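Local atomic coordinates of NikO protein (Streptomyces tendae, PDB entry 4FQD), a protein that acts as an enolpyruvyl transferase essential in nikkomycin biosynthesis, probably moving the enolpyruvyl group of phosphoenolpyruvate onto its acceptor, as related MurA enzymes do with UDP-N-acetylglucosamine. Residues 168-173 with 203-208; 184-189 with 331-336; 263-268 with 338-343; 283-288 with 318-323; 379-384 with 397-402. The protein carries 4 engineered substitutions. One frame throughout, in Å; residues are numbered along the deposited sequence.

Contact 1. Residues 168-173 with 203-208; sequences QRLTPC and GAVTHG
Thr-206 faces Leu-170 and Pro-172 with the two branches of its side chain. With OG1 beside the backbone N and anti to the carbonyl carbon (chi1 -61°), the hydroxyl lies against the leucine, while CG2 rests mainly on the proline side and also comes near Leu-170 CB. OG1 lies 3.5 Å from Leu-170 CB and bonds back to Met-202 O in the last turn of helix 192-204, so its bonding need is met by the helix end and it meets the leucine only by packing. CG2 rests against the peptide link between Thr-171 and Pro-172, 3.5 Å from Pro-172 N. The side chains of Leu-170 and Thr-206 cross at about a right angle. The leucine sends CD1 past the threonine hydroxyl to the backbone, where it stands 3.6 Å from Val-205 O, and CD1 also touches Val-205 CG2 at 4.1 Å.

The proline ring continues the contact. Pro-172 CD approaches His-207 O to 3.3 Å. Pro-172 CG sits 3.7 Å from Gly-208 CA, where the absence of a side chain leaves room for the ring. A single water joins the backbones, donating to Leu-170 O (2.8 Å) and accepting from His-207 N (2.7 Å). The imidazole of His-207 turns elsewhere, its NE2 bonded to Glu-251.

Both segments run into neighbouring parallel strands, 174-176 and 209-213, linked in the chain through helix 192-204. The contact therefore closes one end of a beta-alpha-beta crossover, a building block of the repeated sheet-and-helix units in the inverse alpha/beta barrel of the EPSP synthase family.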
# COMPACT_ATOMS: atom_id res chain seq x y z
N GLN A 168 26.64 -14.25 -32.60
CA GLN A 168 27.74 -15.13 -32.98
C GLN A 168 28.30 -15.86 -31.77
O GLN A 168 28.61 -17.05 -31.84
CB GLN A 168 28.85 -14.35 -33.68
CG GLN A 168 28.76 -14.38 -35.19
CD GLN A 168 28.76 -15.79 -35.74
OE1 GLN A 168 27.72 -16.32 -36.14
NE2 GLN A 168 29.94 -16.41 -35.77
N ARG A 169 28.41 -15.14 -30.66
CA ARG A 169 28.87 -15.74 -29.41
C ARG A 169 28.21 -15.05 -28.21
O ARG A 169 28.06 -13.83 -28.19
CB ARG A 169 30.39 -15.66 -29.29
CG ARG A 169 30.94 -14.25 -29.26
CD ARG A 169 32.38 -14.22 -28.78
NE ARG A 169 32.86 -12.86 -28.60
CZ ARG A 169 33.55 -12.44 -27.54
NH1 ARG A 169 33.85 -13.29 -26.56
NH2 ARG A 169 33.95 -11.18 -27.46
N LEU A 170 27.82 -15.85 -27.23
CA LEU A 170 27.21 -15.32 -26.02
C LEU A 170 28.27 -15.14 -24.93
O LEU A 170 29.15 -15.98 -24.77
CB LEU A 170 26.10 -16.24 -25.53
CG LEU A 170 24.94 -16.46 -26.51
CD1 LEU A 170 23.95 -17.46 -25.95
CD2 LEU A 170 24.25 -15.14 -26.82
N THR A 171 28.17 -14.04 -24.20
CA THR A 171 29.12 -13.75 -23.13
C THR A 171 28.40 -13.55 -21.80
O THR A 171 27.32 -12.97 -21.76
CB THR A 171 29.96 -12.50 -23.45
OG1 THR A 171 29.09 -11.39 -23.68
CG2 THR A 171 30.82 -12.74 -24.68
N PRO A 172 29.01 -14.04 -20.70
CA PRO A 172 28.42 -13.89 -19.37
C PRO A 172 28.39 -12.43 -18.94
O PRO A 172 29.07 -11.60 -19.54
CB PRO A 172 29.38 -14.69 -18.48
CG PRO A 172 30.68 -14.67 -19.21
CD PRO A 172 30.30 -14.74 -20.66
N CYS A 173 27.59 -12.13 -17.92
CA CYS A 173 27.41 -10.75 -17.47
C CYS A 173 26.97 -10.70 -16.00
O CYS A 173 26.51 -11.70 -15.44
CB CYS A 173 26.39 -10.03 -18.36
SG CYS A 173 26.22 -8.26 -18.03
N GLY A 203 21.88 -17.25 -19.09
CA GLY A 203 23.03 -17.61 -18.28
C GLY A 203 23.40 -19.08 -18.40
O GLY A 203 24.57 -19.44 -18.32
N ALA A 204 22.39 -19.92 -18.62
CA ALA A 204 22.60 -21.36 -18.71
C ALA A 204 23.13 -21.79 -20.08
O ALA A 204 23.84 -22.78 -20.19
CB ALA A 204 21.32 -22.11 -18.37
N VAL A 205 22.77 -21.03 -21.11
CA VAL A 205 23.20 -21.35 -22.47
C VAL A 205 24.43 -20.54 -22.88
O VAL A 205 24.76 -20.46 -24.06
CB VAL A 205 22.07 -21.10 -23.49
CG1 VAL A 205 20.90 -22.04 -23.23
CG2 VAL A 205 21.61 -19.65 -23.44
N THR A 206 25.09 -19.95 -21.89
CA THR A 206 26.28 -19.14 -22.14
C THR A 206 27.50 -19.73 -21.43
O THR A 206 27.40 -20.18 -20.29
CB THR A 206 26.06 -17.69 -21.65
OG1 THR A 206 24.97 -17.11 -22.37
CG2 THR A 206 27.31 -16.85 -21.87
N HIS A 207 28.64 -19.72 -22.11
CA HIS A 207 29.89 -20.14 -21.50
C HIS A 207 30.44 -19.03 -20.61
O HIS A 207 30.83 -17.97 -21.09
CB HIS A 207 30.92 -20.49 -22.58
CG HIS A 207 30.53 -21.65 -23.43
ND1 HIS A 207 31.18 -21.97 -24.61
CD2 HIS A 207 29.56 -22.58 -23.29
CE1 HIS A 207 30.63 -23.03 -25.14
NE2 HIS A 207 29.63 -23.43 -24.36
N GLY A 208 30.46 -19.28 -19.30
CA GLY A 208 30.98 -18.30 -18.36
C GLY A 208 30.11 -18.13 -17.14
O GLY A 208 29.02 -18.69 -17.06
O HOH W 1 28.81 -18.78 -24.67

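Contact 2. Residues 184-189 with 331-336; sequences KALMSG and EFTAMS
A G1 beta bulge at Met-187 and Ser-188 meets the chain leaving edge strand 331-334, and two serines, Ser-188 and Ser-336, lock the two together by exchanging bonds with backbone N-H groups. Ser-336 N donates to Ser-188 OG at 3.3 Å, while Gly-189 N donates to Ser-336 OG at 3.2 Å with an angle of 158° at the hydrogen. Each serine thus offers its oxygen to a backbone of the other segment. The Ser-188 hydroxyl is anti to its own backbone N (chi1 -178°), a position from which it can also give its proton to Ala-363 O, so this buried oxygen has two backbone partners, Ser-336 N and Ala-363 O. Ser-336 CB lies against the bulge, 3.4 Å from Met-187 O.

Beyond the serines the contact becomes apolar. Met-335 runs out extended beyond CG, crossing the Leu-186 side chain at about a right angle, and its sulfur SD lies 3.8 Å from Leu-186 CD1. Nearer its backbone, Met-335 CB packs 3.7 Å from Ser-188 OG. The other leucine branch, CD2, reaches Thr-333 CG2 at 4.4 Å.

All the touching residues are buried. The second subunit borders the same place: Asp-385 and Arg-390 of that subunit bond to the backbone of Lys-184 and Ala-185, and Glu-331 bonds to Thr-333 N of that subunit. Within the chain, the contact sets the loop between strand 174-176 and helix 192-204 against the end of a strand of another sheet, 331-334, which pairs in parallel with strand 356-362.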
# COMPACT_ATOMS: atom_id res chain seq x y z
N LYS A 184 12.61 0.74 -7.29
CA LYS A 184 13.76 -0.01 -6.79
C LYS A 184 13.59 -0.44 -5.34
O LYS A 184 13.97 -1.55 -4.96
CB LYS A 184 15.04 0.82 -6.93
CG LYS A 184 15.20 1.50 -8.28
CD LYS A 184 15.97 0.65 -9.27
CE LYS A 184 16.16 1.41 -10.58
NZ LYS A 184 17.00 0.66 -11.56
N ALA A 185 13.04 0.45 -4.52
CA ALA A 185 12.85 0.18 -3.10
C ALA A 185 11.79 -0.89 -2.88
O ALA A 185 11.94 -1.77 -2.03
CB ALA A 185 12.49 1.45 -2.36
N LEU A 186 10.71 -0.80 -3.64
CA LEU A 186 9.62 -1.76 -3.53
C LEU A 186 9.97 -3.06 -4.25
O LEU A 186 9.37 -4.10 -4.00
CB LEU A 186 8.33 -1.17 -4.12
CG LEU A 186 7.01 -1.81 -3.68
CD1 LEU A 186 6.74 -1.53 -2.22
CD2 LEU A 186 5.86 -1.33 -4.55
N MET A 187 10.96 -2.97 -5.14
CA MET A 187 11.37 -4.09 -5.99
C MET A 187 10.19 -4.65 -6.77
O MET A 187 9.89 -5.84 -6.71
CB MET A 187 12.02 -5.20 -5.16
CG MET A 187 13.28 -4.77 -4.42
SD MET A 187 14.14 -6.17 -3.68
CE MET A 187 15.55 -5.36 -2.95
N SER A 188 9.52 -3.77 -7.51
CA SER A 188 8.33 -4.16 -8.26
C SER A 188 8.29 -3.51 -9.64
O SER A 188 8.73 -2.38 -9.82
CB SER A 188 7.06 -3.81 -7.47
OG SER A 188 5.90 -4.21 -8.16
N GLY A 189 7.75 -4.24 -10.61
CA GLY A 189 7.64 -3.74 -11.97
C GLY A 189 7.13 -4.79 -12.93
O GLY A 189 7.23 -5.99 -12.66
N GLU A 331 -5.98 -2.77 3.51
CA GLU A 331 -5.29 -1.98 2.51
C GLU A 331 -3.94 -2.63 2.21
O GLU A 331 -3.22 -3.03 3.12
CB GLU A 331 -5.14 -0.51 2.94
CG GLU A 331 -4.08 -0.23 4.00
CD GLU A 331 -2.70 0.04 3.40
OE1 GLU A 331 -1.74 0.20 4.18
OE2 GLU A 331 -2.58 0.10 2.16
N PHE A 332 -3.62 -2.76 0.93
CA PHE A 332 -2.39 -3.43 0.53
C PHE A 332 -1.96 -3.01 -0.87
O PHE A 332 -2.67 -2.30 -1.58
CB PHE A 332 -2.56 -4.95 0.59
CG PHE A 332 -3.54 -5.49 -0.42
CD1 PHE A 332 -4.90 -5.53 -0.12
CD2 PHE A 332 -3.11 -5.95 -1.65
CE1 PHE A 332 -5.80 -6.03 -1.04
CE2 PHE A 332 -4.01 -6.45 -2.57
CZ PHE A 332 -5.36 -6.49 -2.27
N THR A 333 -0.78 -3.48 -1.27
CA THR A 333 -0.24 -3.17 -2.58
C THR A 333 0.18 -4.44 -3.30
O THR A 333 1.02 -5.19 -2.81
CB THR A 333 0.97 -2.23 -2.48
OG1 THR A 333 0.57 -0.99 -1.88
CG2 THR A 333 1.54 -1.95 -3.86
N ALA A 334 -0.42 -4.69 -4.46
CA ALA A 334 -0.01 -5.81 -5.29
C ALA A 334 1.36 -5.52 -5.90
O ALA A 334 1.51 -4.59 -6.69
CB ALA A 334 -1.04 -6.06 -6.39
N MET A 335 2.35 -6.32 -5.52
CA MET A 335 3.72 -6.08 -5.96
C MET A 335 4.44 -7.38 -6.31
O MET A 335 3.96 -8.47 -6.01
CB MET A 335 4.50 -5.31 -4.89
CG MET A 335 4.49 -5.98 -3.53
SD MET A 335 5.28 -4.99 -2.25
CE MET A 335 5.21 -6.13 -0.86
N SER A 336 5.61 -7.25 -6.93
CA SER A 336 6.38 -8.39 -7.40
C SER A 336 6.81 -9.31 -6.25
O SER A 336 6.72 -10.53 -6.36
CB SER A 336 7.61 -7.92 -8.18
OG SER A 336 7.23 -7.14 -9.30

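Contact 3. Residues 263-268 with 338-343; sequences PDLIEV and GVFSDS
Leu-265 and Ile-266, in the first turn of helix 265-278, pack against Phe-340, Asp-342 and Ser-343 in the loop that leads to helix 344-351. The turn begins with an N-cap: Asp-264 OD1 accepts from Glu-267 N at 3.0 Å through its anti lone pair.

Apolar contacts make up most of the interface. Leu-265 CD1 comes to the far end of the Phe-340 ring, 3.5 Å from CE2. Ile-266 reaches the root of the same residue, with CD1 4.0 Å from Phe-340 CB, and its side chain crosses that of Asp-342 at about a right angle. CD1 and CG1 both lie against Asp-342 CB, CD1 at 3.7 Å. Lys-218 makes a cation-pi contact with the phenylalanine ring.

The polar groups of the loop find their bonding partners outside the two segments. Asp-342 OD1 forms a salt bridge with Arg-368, and a sulfate ion, probably from the crystallisation liquor, lies about 4 Å from its side chain. Ser-343 OG bonds to Glu-300, which also accepts from Phe-340 N. Ile-266 chi2 (-57°) bends CD1 toward that serine, leaving the methyl 3.5 Å from Ser-343 OG.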
# COMPACT_ATOMS: atom_id res chain seq x y z
N PRO A 263 0.70 -26.56 -8.02
CA PRO A 263 -0.68 -26.20 -8.34
C PRO A 263 -0.80 -24.72 -8.69
O PRO A 263 -0.10 -23.89 -8.11
CB PRO A 263 -1.42 -26.50 -7.04
CG PRO A 263 -0.66 -27.63 -6.44
CD PRO A 263 0.79 -27.36 -6.78
N ASP A 264 -1.68 -24.40 -9.65
CA ASP A 264 -1.84 -23.04 -10.13
C ASP A 264 -2.19 -22.09 -8.99
O ASP A 264 -3.22 -22.25 -8.33
CB ASP A 264 -2.90 -22.97 -11.23
CG ASP A 264 -2.86 -21.67 -12.00
OD1 ASP A 264 -3.40 -20.66 -11.50
OD2 ASP A 264 -2.30 -21.66 -13.12
N LEU A 265 -1.33 -21.11 -8.76
CA LEU A 265 -1.45 -20.20 -7.63
C LEU A 265 -2.75 -19.39 -7.67
O LEU A 265 -3.44 -19.26 -6.66
CB LEU A 265 -0.25 -19.26 -7.57
CG LEU A 265 1.13 -19.92 -7.57
CD1 LEU A 265 2.23 -18.88 -7.40
CD2 LEU A 265 1.22 -20.96 -6.47
N ILE A 266 -3.06 -18.84 -8.83
CA ILE A 266 -4.24 -17.99 -8.97
C ILE A 266 -5.53 -18.82 -8.98
O ILE A 266 -6.58 -18.35 -8.57
CB ILE A 266 -4.16 -17.11 -10.23
CG1 ILE A 266 -2.80 -16.43 -10.31
CG2 ILE A 266 -5.27 -16.06 -10.23
CD1 ILE A 266 -2.46 -15.59 -9.10
N GLU A 267 -5.43 -20.07 -9.44
CA GLU A 267 -6.58 -20.96 -9.41
C GLU A 267 -6.96 -21.26 -7.97
O GLU A 267 -8.15 -21.34 -7.63
CB GLU A 267 -6.31 -22.26 -10.17
CG GLU A 267 -7.52 -23.18 -10.24
CD GLU A 267 -7.21 -24.53 -10.87
OE1 GLU A 267 -6.05 -24.74 -11.28
OE2 GLU A 267 -8.13 -25.37 -10.94
N VAL A 268 -5.95 -21.43 -7.12
CA VAL A 268 -6.18 -21.66 -5.70
C VAL A 268 -6.90 -20.46 -5.09
O VAL A 268 -7.88 -20.62 -4.36
CB VAL A 268 -4.86 -21.91 -4.94
CG1 VAL A 268 -5.11 -21.96 -3.44
CG2 VAL A 268 -4.21 -23.19 -5.42
N GLY A 338 5.33 -9.43 -3.38
CA GLY A 338 4.19 -9.44 -2.48
C GLY A 338 2.98 -10.11 -3.12
O GLY A 338 3.11 -11.15 -3.76
N VAL A 339 1.82 -9.50 -2.94
CA VAL A 339 0.58 -10.03 -3.50
C VAL A 339 0.60 -9.99 -5.02
O VAL A 339 0.96 -8.97 -5.62
CB VAL A 339 -0.64 -9.25 -2.99
CG1 VAL A 339 -1.93 -9.81 -3.57
CG2 VAL A 339 -0.69 -9.28 -1.47
N PHE A 340 0.22 -11.10 -5.65
CA PHE A 340 0.14 -11.17 -7.10
C PHE A 340 -0.85 -10.16 -7.66
O PHE A 340 -1.81 -9.79 -7.00
CB PHE A 340 -0.26 -12.58 -7.55
CG PHE A 340 0.88 -13.54 -7.65
CD1 PHE A 340 1.79 -13.45 -8.69
CD2 PHE A 340 1.04 -14.54 -6.70
CE1 PHE A 340 2.84 -14.34 -8.78
CE2 PHE A 340 2.10 -15.43 -6.79
CZ PHE A 340 3.00 -15.33 -7.84
N SER A 341 -0.60 -9.73 -8.89
CA SER A 341 -1.49 -8.79 -9.56
C SER A 341 -2.78 -9.49 -9.96
O SER A 341 -3.85 -8.87 -10.01
CB SER A 341 -0.80 -8.20 -10.79
OG SER A 341 -1.48 -7.05 -11.25
N ASP A 342 -2.68 -10.78 -10.24
CA ASP A 342 -3.84 -11.58 -10.65
C ASP A 342 -4.74 -11.94 -9.47
O ASP A 342 -5.89 -12.32 -9.65
CB ASP A 342 -3.38 -12.85 -11.36
CG ASP A 342 -2.77 -12.58 -12.71
OD1 ASP A 342 -3.24 -11.65 -13.40
OD2 ASP A 342 -1.81 -13.29 -13.10
N SER A 343 -4.20 -11.83 -8.26
CA SER A 343 -4.95 -12.17 -7.05
C SER A 343 -5.84 -11.02 -6.61
O SER A 343 -6.88 -11.23 -5.97
CB SER A 343 -3.99 -12.56 -5.92
OG SER A 343 -3.18 -13.66 -6.29

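Contact 4. Residues 283-288 with 318-323; sequences LRITGP and VTAHPL
Ile-285 and Val-318 face each other as a hydrogen-bonded pair of two antiparallel strands, 283-286 and 317-320, and the isoleucine side chain can be followed outward over its partners. Its CB lies 3.6 Å from Val-318 O and 3.7 Å from Val-318 CG2. CG1, placed beside the backbone N (chi1 -48°), is still 3.9 Å from that carbonyl oxygen. With chi2 near anti (164°) the chain then extends, and CD1 ends 4.0 Å from Val-318 CG2 and 4.3 Å from Ala-320 CB, thereby touching both residues of the partner strand on this face. Trp-271 and Ile-272 of helix 265-278 also pack on the isoleucine, while Ile-290 and Val-294 of helix 290-296 pack on Val-318.

Below this apolar layer the backbones are joined by four bonds. Ile-285 N donates to Val-318 O at 2.7 Å, and Val-318 N returns a bond to Ile-285 O. Leu-283 and Ala-320 exchange the other two bonds.

Arg-284 and Thr-319, the non-hydrogen-bonded pair between them, point to the other face, where Arg-284 CG lies 3.9 Å from Thr-319 OG1. The arginine chain bends at chi3, and NH1 forms a salt bridge with Glu-317.

Strand 283-286 has parallel strand 27-29 along its other edge. One face covered by helices and the other bearing polar side chains is the arrangement of the four-stranded mixed sheets that build this inverse alpha/beta barrel.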
# COMPACT_ATOMS: atom_id res chain seq x y z
N LEU A 283 -15.44 -25.87 1.23
CA LEU A 283 -15.04 -26.33 -0.10
C LEU A 283 -13.63 -26.92 -0.09
O LEU A 283 -12.66 -26.22 0.19
CB LEU A 283 -15.12 -25.18 -1.10
CG LEU A 283 -14.89 -25.56 -2.57
CD1 LEU A 283 -16.02 -26.45 -3.06
CD2 LEU A 283 -14.76 -24.32 -3.43
N ARG A 284 -13.53 -28.20 -0.40
CA ARG A 284 -12.24 -28.88 -0.43
C ARG A 284 -11.55 -28.65 -1.78
O ARG A 284 -12.13 -28.91 -2.83
CB ARG A 284 -12.42 -30.38 -0.17
CG ARG A 284 -11.32 -31.00 0.67
CD ARG A 284 -11.69 -32.42 1.08
NE ARG A 284 -11.88 -33.28 -0.09
CZ ARG A 284 -10.92 -34.01 -0.63
NH1 ARG A 284 -9.69 -33.99 -0.12
NH2 ARG A 284 -11.17 -34.77 -1.69
N ILE A 285 -10.32 -28.15 -1.72
CA ILE A 285 -9.56 -27.84 -2.93
C ILE A 285 -8.26 -28.63 -2.94
O ILE A 285 -7.37 -28.40 -2.12
CB ILE A 285 -9.23 -26.34 -3.00
CG1 ILE A 285 -10.49 -25.50 -2.73
CG2 ILE A 285 -8.63 -25.99 -4.36
CD1 ILE A 285 -10.21 -24.06 -2.40
N THR A 286 -8.14 -29.57 -3.88
CA THR A 286 -7.01 -30.48 -3.90
C THR A 286 -5.97 -30.13 -4.97
O THR A 286 -6.25 -29.40 -5.92
CB THR A 286 -7.45 -31.94 -4.11
OG1 THR A 286 -8.04 -32.09 -5.41
CG2 THR A 286 -8.47 -32.35 -3.05
N GLY A 287 -4.77 -30.67 -4.80
CA GLY A 287 -3.68 -30.46 -5.73
C GLY A 287 -2.39 -31.00 -5.15
O GLY A 287 -2.10 -30.77 -3.98
N PRO A 288 -1.61 -31.73 -5.97
CA PRO A 288 -0.36 -32.33 -5.50
C PRO A 288 0.66 -31.27 -5.06
O PRO A 288 1.15 -30.50 -5.89
CB PRO A 288 0.16 -33.08 -6.74
CG PRO A 288 -0.51 -32.41 -7.90
CD PRO A 288 -1.85 -31.99 -7.40
N VAL A 318 -6.52 -27.94 0.46
CA VAL A 318 -6.88 -26.83 1.34
C VAL A 318 -8.40 -26.75 1.42
O VAL A 318 -9.10 -27.14 0.49
CB VAL A 318 -6.30 -25.48 0.87
CG1 VAL A 318 -4.78 -25.56 0.81
CG2 VAL A 318 -6.88 -25.08 -0.48
N THR A 319 -8.90 -26.24 2.54
CA THR A 319 -10.34 -26.16 2.75
C THR A 319 -10.79 -24.73 3.04
O THR A 319 -10.43 -24.15 4.06
CB THR A 319 -10.79 -27.09 3.90
OG1 THR A 319 -10.55 -28.45 3.53
CG2 THR A 319 -12.26 -26.90 4.18
N ALA A 320 -11.57 -24.17 2.12
CA ALA A 320 -12.07 -22.81 2.27
C ALA A 320 -13.47 -22.81 2.85
O ALA A 320 -14.38 -23.44 2.32
CB ALA A 320 -12.04 -22.09 0.93
N HIS A 321 -13.64 -22.09 3.96
CA HIS A 321 -14.92 -22.05 4.66
C HIS A 321 -15.77 -20.86 4.23
O HIS A 321 -15.27 -19.75 4.08
CB HIS A 321 -14.70 -22.00 6.17
CG HIS A 321 -14.05 -23.23 6.73
ND1 HIS A 321 -14.68 -24.07 7.62
CD2 HIS A 321 -12.82 -23.76 6.51
CE1 HIS A 321 -13.87 -25.06 7.94
NE2 HIS A 321 -12.74 -24.90 7.28
N PRO A 322 -17.07 -21.10 4.02
CA PRO A 322 -18.03 -20.04 3.69
C PRO A 322 -18.12 -18.99 4.80
O PRO A 322 -17.66 -19.25 5.91
CB PRO A 322 -19.36 -20.79 3.58
CG PRO A 322 -18.98 -22.19 3.25
CD PRO A 322 -17.70 -22.43 4.00
N LEU A 323 -18.69 -17.84 4.48
CA LEU A 323 -18.84 -16.76 5.45
C LEU A 323 -19.68 -17.17 6.66
O LEU A 323 -20.72 -17.80 6.52
CB LEU A 323 -19.45 -15.52 4.79
CG LEU A 323 -18.56 -14.75 3.82
CD1 LEU A 323 -19.31 -13.58 3.22
CD2 LEU A 323 -17.30 -14.28 4.53

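Contact 5. Residues 379-384 with 397-402; sequences GIRTAV and PHRPGT
Ile-380 and Pro-397 form the close-packed, buried side of this contact, lying side by side and pointing the same way. Ile-380 CG1 and CD1 both touch the proline ring, CD1 3.8 Å from Pro-397 CD. Leu-375 and Leu-378 of helix 372-378 line the same apolar patch, the first touching Ile-380 and the second Pro-397. Gly-379 ends that helix in a Schellman motif with positive phi (121°), and having no side chain it lets the segment 397-402 come close: its CA is 4.0 Å from His-398 CE1. The backbones of His-398 and Arg-399 also bond to Leu-378.

Toward solvent the contact is looser and made of exposed side chains. Arg-399 runs extended from CG to NE and lays one face of its guanidinium over Gly-379 CA, which is 3.8 Å from Arg-399 NE and displaced toward the rim of the group. Arg-381 bends back at chi2 and chi3, and its NH1 makes a weak bond to Gly-379 O. The two guanidinium planes are 28° apart, with Arg-381 NH1 4.0 Å from Arg-399 NH2. His-398 turns its ND1 to Pro-396 O.

Both arginines touch crystal neighbours, so their positions may owe something to the lattice. Two positive groups this close should repel, a cost that surrounding water would probably soften; cohesion across the contact thus comes mainly from the apolar pair and the closely approached glycine.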
# COMPACT_ATOMS: atom_id res chain seq x y z
N GLY A 379 -23.85 -3.98 -8.34
CA GLY A 379 -24.21 -3.33 -7.09
C GLY A 379 -23.01 -3.03 -6.21
O GLY A 379 -23.13 -2.33 -5.20
N ILE A 380 -21.86 -3.56 -6.59
CA ILE A 380 -20.63 -3.35 -5.83
C ILE A 380 -20.10 -1.93 -6.03
O ILE A 380 -19.97 -1.46 -7.16
CB ILE A 380 -19.54 -4.36 -6.24
CG1 ILE A 380 -20.08 -5.79 -6.10
CG2 ILE A 380 -18.29 -4.18 -5.40
CD1 ILE A 380 -19.08 -6.86 -6.50
N ARG A 381 -19.82 -1.24 -4.93
CA ARG A 381 -19.36 0.14 -4.97
C ARG A 381 -17.84 0.21 -5.08
O ARG A 381 -17.13 -0.21 -4.17
CB ARG A 381 -19.81 0.88 -3.71
CG ARG A 381 -21.26 0.68 -3.33
CD ARG A 381 -22.18 1.67 -4.02
NE ARG A 381 -23.32 2.01 -3.19
CZ ARG A 381 -24.45 1.31 -3.13
NH1 ARG A 381 -24.59 0.22 -3.88
NH2 ARG A 381 -25.44 1.69 -2.34
N THR A 382 -17.34 0.75 -6.19
CA THR A 382 -15.90 0.89 -6.38
C THR A 382 -15.50 2.31 -6.76
O THR A 382 -16.33 3.12 -7.17
CB THR A 382 -15.38 -0.07 -7.48
OG1 THR A 382 -15.91 0.31 -8.75
CG2 THR A 382 -15.77 -1.51 -7.17
N ALA A 383 -14.21 2.60 -6.62
CA ALA A 383 -13.65 3.87 -7.04
C ALA A 383 -12.24 3.64 -7.56
O ALA A 383 -11.44 2.94 -6.92
CB ALA A 383 -13.64 4.86 -5.89
N VAL A 384 -11.93 4.22 -8.71
CA VAL A 384 -10.63 4.02 -9.35
C VAL A 384 -9.93 5.33 -9.66
O VAL A 384 -10.49 6.21 -10.33
CB VAL A 384 -10.76 3.20 -10.65
CG1 VAL A 384 -9.44 3.17 -11.41
CG2 VAL A 384 -11.25 1.79 -10.36
N PRO A 397 -22.68 -7.97 -4.46
CA PRO A 397 -23.41 -7.94 -5.73
C PRO A 397 -24.82 -8.51 -5.57
O PRO A 397 -24.99 -9.54 -4.93
CB PRO A 397 -22.57 -8.85 -6.64
CG PRO A 397 -21.82 -9.74 -5.70
CD PRO A 397 -21.53 -8.90 -4.50
N HIS A 398 -25.81 -7.83 -6.15
CA HIS A 398 -27.19 -8.25 -5.98
C HIS A 398 -28.06 -7.93 -7.20
O HIS A 398 -29.08 -8.58 -7.42
CB HIS A 398 -27.80 -7.62 -4.72
CG HIS A 398 -27.86 -6.13 -4.76
ND1 HIS A 398 -26.79 -5.33 -4.39
CD2 HIS A 398 -28.85 -5.28 -5.12
CE1 HIS A 398 -27.13 -4.06 -4.52
NE2 HIS A 398 -28.37 -4.00 -4.96
N ARG A 399 -27.66 -6.93 -7.98
CA ARG A 399 -28.45 -6.49 -9.12
C ARG A 399 -28.41 -7.48 -10.28
O ARG A 399 -27.35 -7.77 -10.83
CB ARG A 399 -27.97 -5.11 -9.60
CG ARG A 399 -28.12 -4.02 -8.55
CD ARG A 399 -27.47 -2.73 -9.01
NE ARG A 399 -27.53 -1.69 -7.98
CZ ARG A 399 -26.87 -0.54 -8.03
NH1 ARG A 399 -26.08 -0.28 -9.07
NH2 ARG A 399 -26.99 0.34 -7.05
N PRO A 400 -29.59 -8.02 -10.65
CA PRO A 400 -29.72 -8.96 -11.77
C PRO A 400 -30.09 -8.25 -13.07
O PRO A 400 -30.36 -7.05 -13.07
CB PRO A 400 -30.88 -9.84 -11.32
CG PRO A 400 -31.76 -8.89 -10.58
CD PRO A 400 -30.86 -7.87 -9.92
N GLY A 401 -30.10 -9.00 -14.17
CA GLY A 401 -30.52 -8.48 -15.46
C GLY A 401 -29.51 -7.56 -16.12
O GLY A 401 -29.89 -6.63 -16.83
N THR A 402 -28.23 -7.81 -15.88
CA THR A 402 -27.17 -6.99 -16.46
C THR A 402 -26.41 -7.74 -17.55
O THR A 402 -26.48 -8.96 -17.66
CB THR A 402 -26.17 -6.53 -15.39
OG1 THR A 402 -25.61 -7.66 -14.73
CG2 THR A 402 -26.87 -5.64 -14.36

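In the fold
Contacts 2, 3 and 4 are buried, whereas contacts 1 and 5 are only partly so and lie on opposite sides of the chain's centre, about 53 Å apart between centres. Contact 3 is the most central and touches two others: Ala-334 and Phe-332 of contact 2 pack on its loop, and Pro-263 meets Gly-287 and Pro-288 of contact 4. Helix 265-278 opens in contact 3 and covers the sheet of contact 4. Contacts 2 and 5 reach the two edge strands of one sheet. Direct hydrogen bonds between segments occur in contact 2, through serine side chains, and in contact 4, through backbone; contact 1 uses a water, while contacts 3 and 5 rely mainly on packing.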